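Local coordinates for 2L protein (Yaba-like disease virus, PDB 3IT8) that binds tumour necrosis factor as a secreted glycoprotein related to MHC class I heavy chains, at residues V212-I217 against C281-D286; Y226-G231 against L288-Y293. All coordinates share one frame; numbering follows the deposited sequence.

Interaction 1 (V212-I217 against C281-D286); sequences VITKWI and CVVFHD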
# COMPACT_ATOMS: atom_id res chain seq x y z
N VAL D 212 -12.67 36.52 -2.42
CA VAL D 212 -13.91 35.84 -2.77
C VAL D 212 -13.83 35.50 -4.22
O VAL D 212 -13.30 36.26 -5.02
CB VAL D 212 -15.15 36.74 -2.54
CG1 VAL D 212 -16.32 36.21 -3.34
CG2 VAL D 212 -15.52 36.72 -1.09
N ILE D 213 -14.33 34.32 -4.56
CA ILE D 213 -14.34 33.91 -5.94
C ILE D 213 -15.72 33.40 -6.26
O ILE D 213 -16.38 32.78 -5.42
CB ILE D 213 -13.29 32.84 -6.24
CG1 ILE D 213 -11.89 33.45 -6.10
CG2 ILE D 213 -13.47 32.32 -7.65
CD1 ILE D 213 -10.76 32.50 -6.35
N THR D 214 -16.13 33.66 -7.48
CA THR D 214 -17.45 33.31 -7.92
C THR D 214 -17.41 32.50 -9.21
O THR D 214 -16.64 32.80 -10.13
CB THR D 214 -18.25 34.60 -8.13
OG1 THR D 214 -19.57 34.42 -7.64
CG2 THR D 214 -18.32 34.98 -9.59
N LYS D 215 -18.24 31.46 -9.26
CA LYS D 215 -18.35 30.59 -10.44
C LYS D 215 -19.79 30.50 -10.91
O LYS D 215 -20.70 30.25 -10.12
CB LYS D 215 -17.84 29.17 -10.15
CG LYS D 215 -16.35 29.06 -10.01
CD LYS D 215 -15.89 27.62 -9.96
CE LYS D 215 -14.37 27.58 -10.03
NZ LYS D 215 -13.84 26.21 -10.32
N TRP D 216 -19.99 30.73 -12.20
CA TRP D 216 -21.32 30.63 -12.80
C TRP D 216 -21.44 29.30 -13.53
O TRP D 216 -20.71 29.04 -14.49
CB TRP D 216 -21.58 31.79 -13.76
CG TRP D 216 -21.72 33.09 -13.07
CD1 TRP D 216 -20.73 33.97 -12.78
CD2 TRP D 216 -22.92 33.63 -12.50
NE1 TRP D 216 -21.23 35.03 -12.07
CE2 TRP D 216 -22.57 34.85 -11.89
CE3 TRP D 216 -24.25 33.21 -12.45
CZ2 TRP D 216 -23.51 35.66 -11.23
CZ3 TRP D 216 -25.19 34.01 -11.80
CH2 TRP D 216 -24.81 35.22 -11.19
N ILE D 217 -22.35 28.46 -13.05
CA ILE D 217 -22.55 27.13 -13.63
C ILE D 217 -24.01 26.89 -14.02
O ILE D 217 -24.92 27.17 -13.24
CB ILE D 217 -22.12 26.06 -12.64
CG1 ILE D 217 -20.67 26.30 -12.22
CG2 ILE D 217 -22.27 24.70 -13.26
CD1 ILE D 217 -20.19 25.39 -11.13
N CYS D 281 -25.29 30.88 -9.22
CA CYS D 281 -24.07 31.46 -8.69
C CYS D 281 -23.46 30.62 -7.57
O CYS D 281 -24.11 30.34 -6.56
CB CYS D 281 -24.35 32.88 -8.18
SG CYS D 281 -22.86 33.79 -7.65
N VAL D 282 -22.20 30.21 -7.75
CA VAL D 282 -21.49 29.45 -6.72
C VAL D 282 -20.45 30.39 -6.11
O VAL D 282 -19.55 30.86 -6.79
CB VAL D 282 -20.76 28.23 -7.29
CG1 VAL D 282 -20.25 27.38 -6.14
CG2 VAL D 282 -21.70 27.41 -8.16
N VAL D 283 -20.58 30.64 -4.81
CA VAL D 283 -19.69 31.53 -4.08
C VAL D 283 -18.66 30.82 -3.22
O VAL D 283 -19.02 30.04 -2.34
CB VAL D 283 -20.50 32.46 -3.17
CG1 VAL D 283 -19.60 33.21 -2.22
CG2 VAL D 283 -21.31 33.41 -4.03
N PHE D 284 -17.38 31.09 -3.48
CA PHE D 284 -16.29 30.48 -2.71
C PHE D 284 -15.71 31.48 -1.74
O PHE D 284 -15.18 32.52 -2.14
CB PHE D 284 -15.20 29.97 -3.64
CG PHE D 284 -15.64 28.88 -4.55
CD1 PHE D 284 -16.21 29.18 -5.78
CD2 PHE D 284 -15.49 27.54 -4.18
CE1 PHE D 284 -16.62 28.15 -6.64
CE2 PHE D 284 -15.90 26.51 -5.03
CZ PHE D 284 -16.46 26.81 -6.26
N HIS D 285 -15.81 31.17 -0.45
CA HIS D 285 -15.29 32.04 0.59
C HIS D 285 -14.90 31.21 1.82
O HIS D 285 -15.35 30.07 1.96
CB HIS D 285 -16.35 33.06 0.98
CG HIS D 285 -15.91 34.02 2.02
ND1 HIS D 285 -15.11 35.11 1.74
CD2 HIS D 285 -16.11 34.04 3.36
CE1 HIS D 285 -14.84 35.76 2.85
NE2 HIS D 285 -15.43 35.13 3.85
N ASP D 286 -14.06 31.76 2.69
CA ASP D 286 -13.62 31.03 3.88
C ASP D 286 -14.79 30.53 4.71
O ASP D 286 -14.81 29.39 5.15
CB ASP D 286 -12.68 31.90 4.71
CG ASP D 286 -11.24 31.83 4.22
OD1 ASP D 286 -11.03 31.46 3.05
OD2 ASP D 286 -10.32 32.15 5.02
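The indole of W216 turns one face of its six-membered ring to C281: CB of C281 makes a CH-pi contact 4.0 Å from the ring centroid, and SG of C281 lies 4.4 Å from the same centroid in a sulfur-aromatic contact, again over the face. SG of C281 stands anti to the backbone N (chi1 -174°) and continues into the disulfide with C202, while NE1 of W216 is hydrogen-bonded to D267. The F284 ring has the carbonyl O of I213 and CB of K215 at its edge, in plane; CD of K215 comes to 3.4 Å from CE1 of F284, its extended chain slanting past the ring before NZ forms a salt bridge with E236. At the far end, CG2 of V212 approaches ND1 of H285 obliquely.

Four backbone hydrogen bonds join the antiparallel strands 213-217 and 281-284. I213 pairs with F284 (I213 N to F284 O, 3.1 Å; F284 N to I213 O, 2.8 Å), and K215 pairs reciprocally with V282. The alternate pairs, T214 with V283 and W216 with C281, are non-hydrogen-bonded and face the sandwich interior, where W216 also meets L200 and V269. The other face carries I213, K215, V282 and F284; I213 and F284 reach L103 of the MHC-like domain, and CD1 of I217 touches CG2 of V282 at 3.9 Å. A tryptophan on one strand packed against the disulfide that joins the two sheets is the signature core of the immunoglobulin fold, here between its C and F strands.

Interaction 2 (Y226-G231 against L288-Y293); sequences YKYVNG and LEAQVY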
# COMPACT_ATOMS: atom_id res chain seq x y z
N TYR D 226 -28.69 21.20 -5.32
CA TYR D 226 -27.85 22.40 -5.38
C TYR D 226 -26.74 22.52 -4.33
O TYR D 226 -26.78 23.39 -3.45
CB TYR D 226 -28.73 23.64 -5.35
CG TYR D 226 -29.53 23.79 -6.62
CD1 TYR D 226 -30.81 23.25 -6.73
CD2 TYR D 226 -28.98 24.41 -7.74
CE1 TYR D 226 -31.52 23.31 -7.93
CE2 TYR D 226 -29.68 24.47 -8.94
CZ TYR D 226 -30.94 23.92 -9.03
OH TYR D 226 -31.61 23.95 -10.24
N LYS D 227 -25.77 21.63 -4.43
CA LYS D 227 -24.60 21.58 -3.56
C LYS D 227 -23.42 21.40 -4.50
O LYS D 227 -23.49 20.64 -5.47
CB LYS D 227 -24.68 20.40 -2.58
CG LYS D 227 -25.76 20.52 -1.53
CD LYS D 227 -25.78 19.29 -0.63
CE LYS D 227 -26.98 19.28 0.32
NZ LYS D 227 -27.07 17.99 1.07
N TYR D 228 -22.34 22.12 -4.23
CA TYR D 228 -21.14 22.00 -5.05
C TYR D 228 -20.30 20.87 -4.44
O TYR D 228 -19.79 21.01 -3.33
CB TYR D 228 -20.37 23.32 -5.01
CG TYR D 228 -19.17 23.36 -5.91
CD1 TYR D 228 -19.30 23.72 -7.25
CD2 TYR D 228 -17.90 23.02 -5.43
CE1 TYR D 228 -18.18 23.76 -8.10
CE2 TYR D 228 -16.78 23.05 -6.26
CZ TYR D 228 -16.92 23.42 -7.60
OH TYR D 228 -15.82 23.49 -8.42
N VAL D 229 -20.17 19.75 -5.16
CA VAL D 229 -19.40 18.62 -4.65
C VAL D 229 -17.91 18.82 -4.93
O VAL D 229 -17.49 18.96 -6.08
CB VAL D 229 -19.87 17.31 -5.31
CG1 VAL D 229 -19.12 16.13 -4.71
CG2 VAL D 229 -21.36 17.15 -5.11
N ASN D 230 -17.11 18.81 -3.86
CA ASN D 230 -15.69 19.04 -3.96
C ASN D 230 -14.97 18.50 -5.18
O ASN D 230 -14.69 19.24 -6.14
CB ASN D 230 -14.97 18.53 -2.72
CG ASN D 230 -13.66 19.27 -2.46
OD1 ASN D 230 -12.97 19.71 -3.39
ND2 ASN D 230 -13.30 19.41 -1.19
N GLY D 231 -14.67 17.21 -5.18
CA GLY D 231 -13.95 16.67 -6.33
C GLY D 231 -14.68 16.54 -7.66
O GLY D 231 -14.10 16.04 -8.62
N LEU D 288 -18.49 29.29 4.80
CA LEU D 288 -19.21 28.56 3.72
C LEU D 288 -18.28 28.12 2.59
O LEU D 288 -18.28 28.72 1.53
CB LEU D 288 -20.38 29.39 3.13
CG LEU D 288 -20.52 30.75 2.39
CD1 LEU D 288 -20.24 31.88 3.35
CD2 LEU D 288 -19.67 30.86 1.15
N GLU D 289 -17.49 27.06 2.81
CA GLU D 289 -16.55 26.55 1.81
C GLU D 289 -16.96 26.80 0.35
O GLU D 289 -16.15 27.23 -0.47
CB GLU D 289 -16.30 25.05 2.03
CG GLU D 289 -15.61 24.73 3.35
CD GLU D 289 -15.25 23.25 3.49
OE1 GLU D 289 -16.17 22.41 3.42
OE2 GLU D 289 -14.05 22.94 3.66
N ALA D 290 -18.22 26.54 0.03
CA ALA D 290 -18.72 26.78 -1.32
C ALA D 290 -20.22 26.57 -1.35
O ALA D 290 -20.70 25.44 -1.28
CB ALA D 290 -18.04 25.86 -2.31
N GLN D 291 -20.97 27.67 -1.46
CA GLN D 291 -22.43 27.61 -1.50
C GLN D 291 -23.02 28.01 -2.85
O GLN D 291 -22.47 28.86 -3.56
CB GLN D 291 -23.05 28.48 -0.43
CG GLN D 291 -23.28 27.76 0.86
CD GLN D 291 -24.31 28.47 1.72
OE1 GLN D 291 -25.40 28.81 1.25
NE2 GLN D 291 -23.97 28.69 3.00
N VAL D 292 -24.14 27.38 -3.21
CA VAL D 292 -24.80 27.67 -4.47
C VAL D 292 -26.01 28.58 -4.24
O VAL D 292 -26.71 28.44 -3.23
CB VAL D 292 -25.25 26.38 -5.16
CG1 VAL D 292 -25.56 26.66 -6.62
CG2 VAL D 292 -24.18 25.32 -5.04
N TYR D 293 -26.22 29.53 -5.14
CA TYR D 293 -27.33 30.48 -5.04
C TYR D 293 -28.04 30.63 -6.38
O TYR D 293 -27.39 30.73 -7.42
CB TYR D 293 -26.83 31.83 -4.55
CG TYR D 293 -26.15 31.77 -3.21
CD1 TYR D 293 -24.77 31.56 -3.11
CD2 TYR D 293 -26.87 31.91 -2.03
CE1 TYR D 293 -24.13 31.50 -1.86
CE2 TYR D 293 -26.25 31.85 -0.78
CZ TYR D 293 -24.88 31.65 -0.70
OH TYR D 293 -24.26 31.62 0.52
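V292 meets Y226 and Y228 where the loop 226-231 crosses the outer face of an immunoglobulin sheet, above its G strand, 291-293. The loop belongs to the long connection between strands 213-218 and 254-255, and none of its residues here adopts a regular strand; the contact is made by apolar and van der Waals packing at the surface.

Among side-chain contacts, CG1 of V292 lies at the edge of the Y226 ring, near its plane, 4.2 Å from CD2. The other methyl, CG2, is 4.3 Å from CB of Y228. Two residues earlier, CB of A290 approaches CD2 of Y228 at 4.2 Å, obliquely to that ring. A290 and V292 both point at the loop, whereas Q291 between them and Y293 after them point away; Y293 instead packs on V186 and V188 of strand 185-189. The Y228 ring leans off beyond A290, where it stacks on Y234 and meets F284 edge to face, and its side chain also rests on K215, I217 and V282. Nearby, V229 and N230 of the loop and E289 of the turn pack against another protein chain of the assembly, so this end of the domain contributes to the interface.

Contacts to the main chain complete the group. The V292 branch is set with CG1 anti to the backbone N (chi1 -164°) and CG2 anti to the carbonyl carbon. CG2 of V292 thereby lies against the loop backbone at K227, 3.6 Å from the carbonyl O of Y226. The same CG2 of V292 is 3.8 Å from N of Y228.

In the fold
Both contacts belong to the same immunoglobulin sheet, their centres about 8 Å apart. Interaction 1 is buried and joins its first two strands by paired backbone bonds, one face turned to the disulfide core; interaction 2 is a surface contact in which an irregular loop lies over V292 of the third strand and A290 just before it, by van der Waals packing of side chains and loop backbone. Strand 279-284, part of interaction 1, links the two: it also pairs with 291-293, C281 O to Y293 N at 2.7 Å and V283 N to Q291 O at 2.9 Å, both probable hydrogen bonds. F284 and A290 touch on the outer face, where Y228 spans the two contacts. Another protein chain approaches only interaction 2.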